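Long-range contacts in adhesion and penetration protein autotransporter (Haemophilus influenzae, PDB 3SYJ), which promotes bacterial adherence and invasion by directly binding a host cell structure, and is probably also a serine protease: residues A[160-165]-A[198-203]; A[8-13]-A[594-599]. All blocks are in the same frame, centred on the assembly; numbering follows the deposited sequence.

Contact 1: A[160-165]-A[198-203]; sequences FWRNDQ and GDVRKA
Arg201 reaches across to the turn that follows strand 159-162 and gives its NH1 to the backbone oxygen of Asp164, at 2.7 Å from NH1 to O. The oxygen lies in the guanidinium plane, only 3° out of it, whereas the nitrogen stands above the plane of the carbonyl. The chain of Arg201 is extended at chi2 and bent at chi3 (-58°), which turns NE back over its own loop. There NE and NH2 grip Asp199 side-on, one to each carboxylate oxygen; NE donates to Asp199 OD1 over 3.1 Å, meeting the oxygen on its syn lone pair. The same OD1 also accepts from Arg201 N, 2.9 Å away, closing an Asx turn on the type I turn 199-202. Nearer the chain's root, Arg201 CD rests 3.4 Å from Asn163 O. Val200 CG1 touches Arg162 CB at 3.9 Å, the two side chains crossing at about a right angle; a short branched valine fits against the aliphatic root of the arginine. In the other segment, Asn163 OD1 accepts from Gln165 N in a second Asx turn, and Asp164 OD1 bonds to Tyr4 OH. Within the protease-like domain, the contact ties the end of strand 159-162 and the loop after it to the 199-202 turn, mainly through one arginine: Asp199 fixes the guanidinium's orientation and probably offsets its charge, leaving NH1 directed at a neutral backbone acceptor.

Contact 2: A[8-13]-A[594-599]; sequences DYQYYR and TPHAYN
The guanidinium of Arg13 carries Ala597 CB over one face, 3.6 Å above the plane and offset toward the rim, while Tyr598 O and a water that donates to Asn599 OD1 lie at its edge. The modelled approach to Tyr598 O is too close to be trusted in detail. The chain of Arg13 bends at chi2 (-64°), which sets CD, and again at chi3 (-36°), which sets NE. Arg13 CB meets Ala597 CB at 3.3 Å, and the small methyl lets the loop backbone come close to the helix here, with the two CA atoms 5.4 Å apart. The other flat group, the amide of Gln10, takes Ala597 O at its edge: NE2 to O is 3.0 Å, the N-H pointing almost straight (172°) at a lone pair in the carbonyl plane, and the oxygen lies in the amide plane as well. A second water donates to both Gln10 OE1 and Ala597 O, so an amide that can donate and accept at once suits this buried place. Gln10 NE2 also packs against His596 CB, 3.7 Å away. Asp14, the next residue of the helix after Arg13, accepts hydrogen bonds from Gln10 NE2 and Ala597 N at OD1 and hydrogen-bonds to His596 ND1 through OD2, and Asp621 takes His596 NE2, so both ring nitrogens are engaged. The contact joins helix 9-17, near the start of the protease-like domain, to the loop between strand 586-593 and helix 603-609 of the beta-solenoid region; strand 179-182 touches Arg13, and Glu609 of helix 603-609 hydrogen-bonds to Tyr9 N.

How the contacts relate
Contact 1 lies at the surface and contact 2 is buried, their centres about 18 Å apart. Contact 1 joins, within the protease-like domain, a strand end and its following loop to a turn, whereas contact 2 links that domain to the beta-solenoid region, its segments 581 positions apart. Each uses an arginine beside a loop backbone, but the outer one is paired with a carboxylate of its own turn, while the inner one adds an amide, a small methyl and bound waters, with Asp14 of helix 9-17 accepting from both sides. The two meet where Trp161 CE3 packs 3.9 Å from Tyr9 CD1, rings edge-to-face; Trp161 also touches helix 603-609, so strand 159-162 borders the same interdomain region.

Contact 1: A[160-165]-A[198-203]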
loop_
_atom_site.group_PDB
_atom_site.type_symbol
_atom_site.label_atom_id
_atom_site.label_comp_id
_atom_site.label_asym_id
_atom_site.label_seq_id
_atom_site.Cartn_x
_atom_site.Cartn_y
_atom_site.Cartn_z
ATOM N N PHE A 160 62.420 25.864 -14.264
ATOM C CA PHE A 160 62.202 27.258 -14.584
ATOM C C PHE A 160 60.755 27.468 -14.985
ATOM O O PHE A 160 60.097 26.539 -15.452
ATOM C CB PHE A 160 63.061 27.667 -15.781
ATOM C CG PHE A 160 64.543 27.568 -15.546
ATOM C CD1 PHE A 160 65.277 28.685 -15.190
ATOM C CD2 PHE A 160 65.208 26.364 -15.722
ATOM C CE1 PHE A 160 66.643 28.601 -14.992
ATOM C CE2 PHE A 160 66.576 26.277 -15.528
ATOM C CZ PHE A 160 67.292 27.398 -15.161
ATOM N N TRP A 161 60.256 28.688 -14.813
ATOM C CA TRP A 161 59.121 29.129 -15.621
ATOM C C TRP A 161 59.472 30.397 -16.399
ATOM O O TRP A 161 60.290 31.200 -15.955
ATOM C CB TRP A 161 57.819 29.264 -14.821
ATOM C CG TRP A 161 57.857 30.203 -13.667
ATOM C CD1 TRP A 161 58.333 31.481 -13.659
ATOM C CD2 TRP A 161 57.357 29.952 -12.352
ATOM N NE1 TRP A 161 58.176 32.031 -12.412
ATOM C CE2 TRP A 161 57.579 31.113 -11.592
ATOM C CE3 TRP A 161 56.751 28.850 -11.741
ATOM C CZ2 TRP A 161 57.221 31.206 -10.259
ATOM C CZ3 TRP A 161 56.393 28.946 -10.422
ATOM C CH2 TRP A 161 56.630 30.113 -9.691
ATOM N N ARG A 162 58.877 30.546 -17.577
ATOM C CA ARG A 162 59.202 31.652 -18.468
ATOM C C ARG A 162 57.980 32.522 -18.690
ATOM O O ARG A 162 56.881 32.006 -18.883
ATOM C CB ARG A 162 59.689 31.127 -19.813
ATOM C CG ARG A 162 60.861 30.192 -19.704
ATOM C CD ARG A 162 61.766 30.285 -20.917
ATOM N NE ARG A 162 63.123 29.939 -20.522
ATOM C CZ ARG A 162 64.074 30.830 -20.282
ATOM N NH1 ARG A 162 63.828 32.123 -20.436
ATOM N NH2 ARG A 162 65.276 30.426 -19.909
ATOM N N ASN A 163 58.172 33.840 -18.661
ATOM C CA ASN A 163 57.058 34.764 -18.844
ATOM C C ASN A 163 56.885 35.179 -20.299
ATOM O O ASN A 163 57.516 34.623 -21.198
ATOM C CB ASN A 163 57.191 35.989 -17.934
ATOM C CG ASN A 163 58.400 36.848 -18.274
ATOM O OD1 ASN A 163 58.912 36.812 -19.394
ATOM N ND2 ASN A 163 58.859 37.628 -17.301
ATOM N N ASP A 164 56.022 36.159 -20.525
ATOM C CA ASP A 164 55.694 36.570 -21.883
ATOM C C ASP A 164 56.853 37.284 -22.590
ATOM O O ASP A 164 56.838 37.461 -23.808
ATOM C CB ASP A 164 54.409 37.400 -21.889
ATOM C CG ASP A 164 53.165 36.535 -22.000
ATOM O OD1 ASP A 164 53.284 35.425 -22.549
ATOM O OD2 ASP A 164 52.075 36.956 -21.554
ATOM N N GLN A 165 57.869 37.666 -21.825
ATOM C CA GLN A 165 59.065 38.275 -22.397
ATOM C C GLN A 165 60.155 37.208 -22.517
ATOM O O GLN A 165 61.308 37.503 -22.837
ATOM C CB GLN A 165 59.537 39.468 -21.547
ATOM C CG GLN A 165 58.620 40.719 -21.588
ATOM C CD GLN A 165 57.383 40.604 -20.677
ATOM O OE1 GLN A 165 56.251 40.908 -21.092
ATOM N NE2 GLN A 165 57.599 40.164 -19.432
ATOM N N GLY A 198 60.955 24.751 -29.490
ATOM C CA GLY A 198 59.984 25.758 -29.861
ATOM C C GLY A 198 59.758 26.747 -28.741
ATOM O O GLY A 198 60.596 26.910 -27.859
ATOM N N ASP A 199 58.603 27.392 -28.767
ATOM C CA ASP A 199 58.323 28.491 -27.863
ATOM C C ASP A 199 57.391 28.024 -26.750
ATOM O O ASP A 199 56.244 27.662 -27.004
ATOM C CB ASP A 199 57.695 29.632 -28.662
ATOM C CG ASP A 199 57.355 30.834 -27.805
ATOM O OD1 ASP A 199 57.599 30.795 -26.581
ATOM O OD2 ASP A 199 56.838 31.822 -28.371
ATOM N N VAL A 200 57.882 28.032 -25.516
ATOM C CA VAL A 200 57.106 27.510 -24.395
ATOM C C VAL A 200 55.852 28.342 -24.144
ATOM O O VAL A 200 54.859 27.842 -23.606
ATOM C CB VAL A 200 57.951 27.410 -23.099
ATOM C CG1 VAL A 200 58.163 28.770 -22.485
ATOM C CG2 VAL A 200 57.272 26.494 -22.108
ATOM N N ARG A 201 55.896 29.600 -24.568
ATOM C CA ARG A 201 54.785 30.522 -24.387
ATOM C C ARG A 201 53.612 30.110 -25.265
ATOM O O ARG A 201 52.488 30.568 -25.072
ATOM C CB ARG A 201 55.211 31.957 -24.739
ATOM C CG ARG A 201 56.327 32.527 -23.877
ATOM C CD ARG A 201 56.800 33.884 -24.395
ATOM N NE ARG A 201 57.271 33.811 -25.776
ATOM C CZ ARG A 201 57.636 34.864 -26.502
ATOM N NH1 ARG A 201 57.589 36.087 -25.981
ATOM N NH2 ARG A 201 58.049 34.699 -27.754
ATOM N N LYS A 202 53.872 29.238 -26.229
ATOM C CA LYS A 202 52.857 28.910 -27.221
ATOM C C LYS A 202 52.427 27.449 -27.210
ATOM O O LYS A 202 53.230 26.549 -26.973
ATOM C CB LYS A 202 53.346 29.300 -28.620
ATOM C CG LYS A 202 53.555 30.794 -28.787
ATOM C CD LYS A 202 54.198 31.115 -30.116
ATOM C CE LYS A 202 53.881 32.537 -30.550
ATOM N NZ LYS A 202 52.400 32.791 -30.648
ATOM N N ALA A 203 51.146 27.229 -27.481
ATOM C CA ALA A 203 50.638 25.885 -27.683
ATOM C C ALA A 203 51.338 25.259 -28.893
ATOM O O ALA A 203 51.571 25.925 -29.904
ATOM C CB ALA A 203 49.133 25.911 -27.874
#

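Contact 2: A[8-13]-A[594-599]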
loop_
_atom_site.group_PDB
_atom_site.type_symbol
_atom_site.label_atom_id
_atom_site.label_comp_id
_atom_site.label_asym_id
_atom_site.label_seq_id
_atom_site.Cartn_x
_atom_site.Cartn_y
_atom_site.Cartn_z
ATOM N N ASP A 8 49.079 27.992 -15.089
ATOM C CA ASP A 8 49.265 27.491 -13.724
ATOM C C ASP A 8 50.316 26.401 -13.693
ATOM O O ASP A 8 50.266 25.461 -14.485
ATOM C CB ASP A 8 47.971 26.908 -13.166
ATOM C CG ASP A 8 46.963 27.968 -12.802
ATOM O OD1 ASP A 8 47.359 29.136 -12.612
ATOM O OD2 ASP A 8 45.770 27.632 -12.702
ATOM N N TYR A 9 51.265 26.531 -12.775
ATOM C CA TYR A 9 52.314 25.533 -12.613
ATOM C C TYR A 9 51.686 24.188 -12.284
ATOM O O TYR A 9 52.231 23.146 -12.633
ATOM C CB TYR A 9 53.269 25.945 -11.494
ATOM C CG TYR A 9 54.655 25.343 -11.588
ATOM C CD1 TYR A 9 55.368 25.355 -12.780
ATOM C CD2 TYR A 9 55.265 24.799 -10.471
ATOM C CE1 TYR A 9 56.655 24.819 -12.855
ATOM C CE2 TYR A 9 56.542 24.263 -10.536
ATOM C CZ TYR A 9 57.229 24.275 -11.721
ATOM O OH TYR A 9 58.490 23.734 -11.759
ATOM N N GLN A 10 50.529 24.215 -11.623
ATOM C CA GLN A 10 49.864 22.981 -11.213
ATOM C C GLN A 10 49.648 22.004 -12.368
ATOM O O GLN A 10 49.759 20.790 -12.180
ATOM C CB GLN A 10 48.543 23.264 -10.503
ATOM C CG GLN A 10 48.039 22.078 -9.689
ATOM C CD GLN A 10 48.952 21.737 -8.509
ATOM O OE1 GLN A 10 49.429 22.626 -7.803
ATOM N NE2 GLN A 10 49.185 20.444 -8.288
ATOM N N TYR A 11 49.349 22.522 -13.559
ATOM C CA TYR A 11 49.146 21.654 -14.722
ATOM C C TYR A 11 50.350 20.752 -14.943
ATOM O O TYR A 11 50.224 19.549 -15.115
ATOM C CB TYR A 11 48.913 22.474 -15.991
ATOM C CG TYR A 11 47.509 22.993 -16.160
ATOM C CD1 TYR A 11 46.482 22.152 -16.581
ATOM C CD2 TYR A 11 47.214 24.332 -15.931
ATOM C CE1 TYR A 11 45.190 22.638 -16.749
ATOM C CE2 TYR A 11 45.937 24.824 -16.097
ATOM C CZ TYR A 11 44.932 23.980 -16.505
ATOM O OH TYR A 11 43.668 24.488 -16.665
ATOM N N TYR A 12 51.525 21.348 -14.935
ATOM C CA TYR A 12 52.737 20.610 -15.208
ATOM C C TYR A 12 53.076 19.632 -14.090
ATOM O O TYR A 12 53.704 18.602 -14.319
ATOM C CB TYR A 12 53.879 21.596 -15.391
ATOM C CG TYR A 12 53.675 22.592 -16.508
ATOM C CD1 TYR A 12 53.999 22.271 -17.826
ATOM C CD2 TYR A 12 53.176 23.860 -16.248
ATOM C CE1 TYR A 12 53.827 23.189 -18.852
ATOM C CE2 TYR A 12 53.003 24.786 -17.263
ATOM C CZ TYR A 12 53.329 24.447 -18.564
ATOM O OH TYR A 12 53.153 25.374 -19.568
ATOM N N ARG A 13 52.692 19.971 -12.870
ATOM C CA ARG A 13 52.948 19.085 -11.745
ATOM C C ARG A 13 51.978 17.906 -11.788
ATOM O O ARG A 13 52.392 16.759 -11.665
ATOM C CB ARG A 13 52.825 19.837 -10.420
ATOM C CG ARG A 13 53.912 20.881 -10.175
ATOM C CD ARG A 13 55.295 20.265 -10.068
ATOM N NE ARG A 13 55.253 18.966 -9.409
ATOM C CZ ARG A 13 55.113 18.797 -8.102
ATOM N NH1 ARG A 13 55.012 19.868 -7.336
ATOM N NH2 ARG A 13 55.062 17.578 -7.567
ATOM N N THR A 594 40.119 15.450 -4.789
ATOM C CA THR A 594 40.871 14.988 -5.949
ATOM C C THR A 594 42.346 15.193 -5.632
ATOM O O THR A 594 42.720 16.231 -5.097
ATOM C CB THR A 594 40.509 15.796 -7.206
ATOM O OG1 THR A 594 39.107 15.668 -7.462
ATOM C CG2 THR A 594 41.301 15.307 -8.412
ATOM N N PRO A 595 43.190 14.196 -5.929
ATOM C CA PRO A 595 44.634 14.348 -5.703
ATOM C C PRO A 595 45.250 15.447 -6.566
ATOM O O PRO A 595 44.856 15.611 -7.718
ATOM C CB PRO A 595 45.195 12.991 -6.139
ATOM C CG PRO A 595 44.058 12.043 -6.011
ATOM C CD PRO A 595 42.829 12.825 -6.336
ATOM N N HIS A 596 46.215 16.182 -6.018
ATOM C CA HIS A 596 46.984 17.144 -6.805
ATOM C C HIS A 596 48.457 17.068 -6.421
ATOM O O HIS A 596 48.792 16.816 -5.264
ATOM C CB HIS A 596 46.463 18.573 -6.605
ATOM C CG HIS A 596 45.156 18.851 -7.284
ATOM N ND1 HIS A 596 45.036 18.956 -8.654
ATOM C CD2 HIS A 596 43.916 19.058 -6.781
ATOM C CE1 HIS A 596 43.776 19.207 -8.965
ATOM N NE2 HIS A 596 43.076 19.273 -7.847
ATOM N N ALA A 597 49.339 17.292 -7.388
ATOM C CA ALA A 597 50.775 17.262 -7.128
ATOM C C ALA A 597 51.177 18.242 -6.023
ATOM O O ALA A 597 50.737 19.401 -6.004
ATOM C CB ALA A 597 51.541 17.543 -8.392
ATOM N N TYR A 598 52.016 17.756 -5.111
ATOM C CA TYR A 598 52.497 18.508 -3.953
ATOM C C TYR A 598 53.308 19.732 -4.392
ATOM O O TYR A 598 54.052 19.664 -5.362
ATOM C CB TYR A 598 53.375 17.575 -3.114
ATOM C CG TYR A 598 53.922 18.128 -1.804
ATOM C CD1 TYR A 598 53.205 18.001 -0.624
ATOM C CD2 TYR A 598 55.172 18.741 -1.748
ATOM C CE1 TYR A 598 53.698 18.480 0.581
ATOM C CE2 TYR A 598 55.682 19.229 -0.545
ATOM C CZ TYR A 598 54.935 19.093 0.619
ATOM O OH TYR A 598 55.418 19.565 1.823
ATOM N N ASN A 599 53.176 20.844 -3.673
ATOM C CA ASN A 599 53.909 22.062 -4.019
ATOM C C ASN A 599 55.225 22.191 -3.262
ATOM O O ASN A 599 55.239 22.528 -2.078
ATOM C CB ASN A 599 53.049 23.306 -3.782
ATOM C CG ASN A 599 53.814 24.603 -4.034
ATOM O OD1 ASN A 599 54.831 24.615 -4.729
ATOM N ND2 ASN A 599 53.329 25.695 -3.463
HETATM O O HOH W 1 52.134 22.118 -7.109
HETATM O O HOH W 2 54.460 23.163 -7.277
#